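Side-chain contact in nitrogenase molybdenum-iron protein alpha chain (Clostridium pasteurianum, PDB 4WES), which forms, with the beta chain, the nitrogenase component that reduces dinitrogen to ammonium at an iron-molybdenum cofactor: residues A[428-433]-A[438-443]. Residues are numbered along the deposited sequence; the frame is centred on the assembly and turned at random. Where two conformers were deposited one is given.
Sequences GGMMKE and TILIDD
Leu440 pushes its isobutyl group from strand 439-441 into the fork between Met430 and Met431, two consecutive residues on the single short turn of helix 430-433. Its CD2 meets both thioether ends: Met430 CE lies 3.9 Å from Leu440 CD2, and Met431 CE sits at the same 3.9 Å from Leu440 CD2. The other methyl rests on Met431, with Leu440 CD1 3.9 Å from Met431 CG and Leu440 CD2 a little farther from that carbon, so that the second methionine is touched at CG, near the root of its chain, and at its end, while the first is touched at its methyl alone. Met430 runs out extended as far as its sulfur, CG anti to its own N (chi1 -180°), then turns at its last torsion (chi3 73°), which leaves CE beside Leu440 CD2; the two side chains pass alongside each other, pointing in opposite directions. Met431 starts to one side of the strand, and the bend at its last torsion (chi3 -77°) is what returns its CE to Leu440, across whose branches it lies at a slant. Contact between the segments is wholly apolar, made by three buried side chains at ordinary van der Waals spacing; since Met431 was modelled in two conformers, its half of the packing describes one of them.

Val26 of strand 25-27 touches both Leu440 and Met431, whereas Met430 also packs on Ala365 and Phe367 of strand 361-367. Strand 439-441 lies between these two strands in a mixed sheet, antiparallel to 25-27 and parallel to 361-367. This is hydrophobic core packing of a helical turn against one face of that sheet, with the Met430 side chain about 10 Å from the iron-molybdenum cofactor.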
ATOM      1  N   GLY A 428      36.470  15.587  31.987  1.00 13.91           N
ATOM      2  CA  GLY A 428      35.967  16.648  32.864  1.00 16.14           C
ATOM      3  C   GLY A 428      34.532  16.518  33.304  1.00 13.04           C
ATOM      4  O   GLY A 428      34.132  17.181  34.253  1.00 13.59           O
ATOM      5  N   GLY A 429      33.727  15.741  32.581  1.00 13.33           N
ATOM      6  CA  GLY A 429      32.340  15.522  32.941  1.00 12.28           C
ATOM      7  C   GLY A 429      31.404  16.559  32.354  1.00 12.23           C
ATOM      8  O   GLY A 429      31.817  17.608  31.833  1.00 13.04           O
ATOM      9  N   MET A 430      30.118  16.271  32.428  1.00 10.85           N
ATOM     10  CA  MET A 430      29.109  17.087  31.750  1.00 11.81           C
ATOM     11  C   MET A 430      28.881  18.442  32.395  1.00 11.42           C
ATOM     12  O   MET A 430      28.702  19.434  31.693  1.00 12.32           O
ATOM     13  CB  MET A 430      27.815  16.291  31.679  1.00 10.95           C
ATOM     14  CG  MET A 430      26.678  17.038  30.979  1.00 11.48           C
ATOM     15  SD  MET A 430      25.288  15.984  30.550  1.00 10.91           S
ATOM     16  CE  MET A 430      24.543  15.703  32.161  1.00 12.49           C
ATOM     17  N   MET A 431      28.874  18.493  33.727  1.00 11.55           N
ATOM     18  CA  MET A 431      28.524  19.728  34.417  0.53 13.05           C
ATOM     19  C   MET A 431      29.448  20.896  33.974  1.00 13.23           C
ATOM     20  O   MET A 431      28.997  22.036  33.802  1.00 14.03           O
ATOM     21  CB  MET A 431      28.564  19.479  35.933  0.53 15.70           C
ATOM     22  CG  MET A 431      27.697  20.380  36.798  0.53 16.45           C
ATOM     23  SD  MET A 431      27.865  19.799  38.495  0.53 26.92           S
ATOM     24  CE  MET A 431      26.831  18.317  38.631  0.53 18.88           C
ATOM     25  N   LYS A 432      30.741  20.603  33.811  1.00 13.92           N
ATOM     26  CA  LYS A 432      31.719  21.631  33.457  1.00 14.87           C
ATOM     27  C   LYS A 432      31.315  22.354  32.192  1.00 15.06           C
ATOM     28  O   LYS A 432      31.581  23.563  32.052  1.00 18.26           O
ATOM     29  CB  LYS A 432      33.113  21.058  33.285  1.00 18.64           C
ATOM     30  CG  LYS A 432      33.979  21.128  34.526  1.00 34.60           C
ATOM     31  CD  LYS A 432      34.333  19.749  35.050  1.00 61.19           C
ATOM     32  CE  LYS A 432      35.681  19.652  35.737  1.00 75.78           C
ATOM     33  NZ  LYS A 432      35.964  18.213  35.935  1.00130.39           N
ATOM     34  N   GLU A 433      30.692  21.633  31.262  1.00 13.56           N
ATOM     35  CA  GLU A 433      30.358  22.208  29.969  1.00 14.85           C
ATOM     36  C   GLU A 433      29.070  23.022  29.991  1.00 13.94           C
ATOM     37  O   GLU A 433      28.841  23.837  29.107  1.00 17.46           O
ATOM     38  CB  GLU A 433      30.265  21.077  28.930  1.00 16.41           C
ATOM     39  CG  GLU A 433      30.135  21.559  27.499  1.00 16.80           C
ATOM     40  CD  GLU A 433      30.598  20.551  26.476  1.00 15.94           C
ATOM     41  OE1 GLU A 433      31.445  19.711  26.809  1.00 18.50           O
ATOM     42  OE2 GLU A 433      30.116  20.663  25.338  1.00 16.59           O
ATOM     43  N   THR A 438      21.734  26.297  35.046  1.00 13.45           N
ATOM     44  CA  THR A 438      21.168  25.083  34.474  1.00 12.87           C
ATOM     45  C   THR A 438      20.970  24.005  35.545  1.00 12.78           C
ATOM     46  O   THR A 438      21.540  24.078  36.636  1.00 14.32           O
ATOM     47  CB  THR A 438      22.051  24.584  33.303  1.00 14.31           C
ATOM     48  OG1 THR A 438      23.357  24.275  33.774  1.00 15.66           O
ATOM     49  CG2 THR A 438      22.060  25.606  32.189  1.00 17.37           C
ATOM     50  N   ILE A 439      20.169  23.004  35.205  1.00 11.96           N
ATOM     51  CA  ILE A 439      19.833  21.965  36.138  1.00 11.98           C
ATOM     52  C   ILE A 439      20.195  20.593  35.596  1.00 11.30           C
ATOM     53  O   ILE A 439      20.036  20.317  34.409  1.00 11.66           O
ATOM     54  CB  ILE A 439      18.338  22.050  36.539  1.00 13.40           C
ATOM     55  CG1 ILE A 439      17.954  21.167  37.741  1.00 14.09           C
ATOM     56  CG2 ILE A 439      17.425  21.826  35.352  1.00 15.33           C
ATOM     57  CD1 ILE A 439      16.618  21.546  38.331  1.00 17.23           C
ATOM     58  N   LEU A 440      20.672  19.744  36.511  1.00 11.17           N
ATOM     59  CA  LEU A 440      20.980  18.368  36.213  1.00 11.03           C
ATOM     60  C   LEU A 440      20.020  17.480  36.981  1.00 11.39           C
ATOM     61  O   LEU A 440      19.779  17.706  38.161  1.00 12.69           O
ATOM     62  CB  LEU A 440      22.420  18.059  36.616  1.00 13.09           C
ATOM     63  CG  LEU A 440      23.447  18.786  35.741  1.00 14.04           C
ATOM     64  CD1 LEU A 440      23.825  20.147  36.274  1.00 14.24           C
ATOM     65  CD2 LEU A 440      24.663  17.948  35.390  1.00 19.14           C
ATOM     66  N   ILE A 441      19.500  16.451  36.286  1.00 10.63           N
ATOM     67  CA  ILE A 441      18.556  15.518  36.906  1.00 10.80           C
ATOM     68  C   ILE A 441      18.991  14.079  36.593  1.00 11.05           C
ATOM     69  O   ILE A 441      18.882  13.601  35.458  1.00 12.28           O
ATOM     70  CB  ILE A 441      17.109  15.717  36.408  1.00 11.03           C
ATOM     71  CG1 ILE A 441      16.645  17.177  36.583  1.00 13.30           C
ATOM     72  CG2 ILE A 441      16.206  14.750  37.153  1.00 12.05           C
ATOM     73  CD1 ILE A 441      15.296  17.458  35.946  1.00 13.52           C
ATOM     74  N   ASP A 442      19.460  13.378  37.607  1.00 10.10           N
ATOM     75  CA  ASP A 442      19.860  11.984  37.489  1.00 10.36           C
ATOM     76  C   ASP A 442      18.640  11.084  37.639  1.00  9.73           C
ATOM     77  O   ASP A 442      17.819  11.263  38.538  1.00 10.92           O
ATOM     78  CB  ASP A 442      20.916  11.648  38.540  1.00 10.31           C
ATOM     79  CG  ASP A 442      21.338  10.210  38.513  1.00 10.35           C
ATOM     80  OD1 ASP A 442      22.010   9.844  37.522  1.00 10.56           O
ATOM     81  OD2 ASP A 442      20.979   9.470  39.451  1.00 11.27           O
ATOM     82  N   ASP A 443      18.540  10.074  36.766  1.00  9.37           N
ATOM     83  CA  ASP A 443      17.403   9.150  36.761  1.00  9.58           C
ATOM     84  C   ASP A 443      16.091   9.943  36.737  1.00  9.50           C
ATOM     85  O   ASP A 443      15.156   9.686  37.498  1.00 10.92           O
ATOM     86  CB  ASP A 443      17.473   8.167  37.938  1.00 10.29           C
ATOM     87  CG  ASP A 443      16.584   6.924  37.786  1.00  9.75           C
ATOM     88  OD1 ASP A 443      15.969   6.685  36.724  1.00 10.49           O
ATOM     89  OD2 ASP A 443      16.485   6.179  38.816  1.00 10.99           O
TER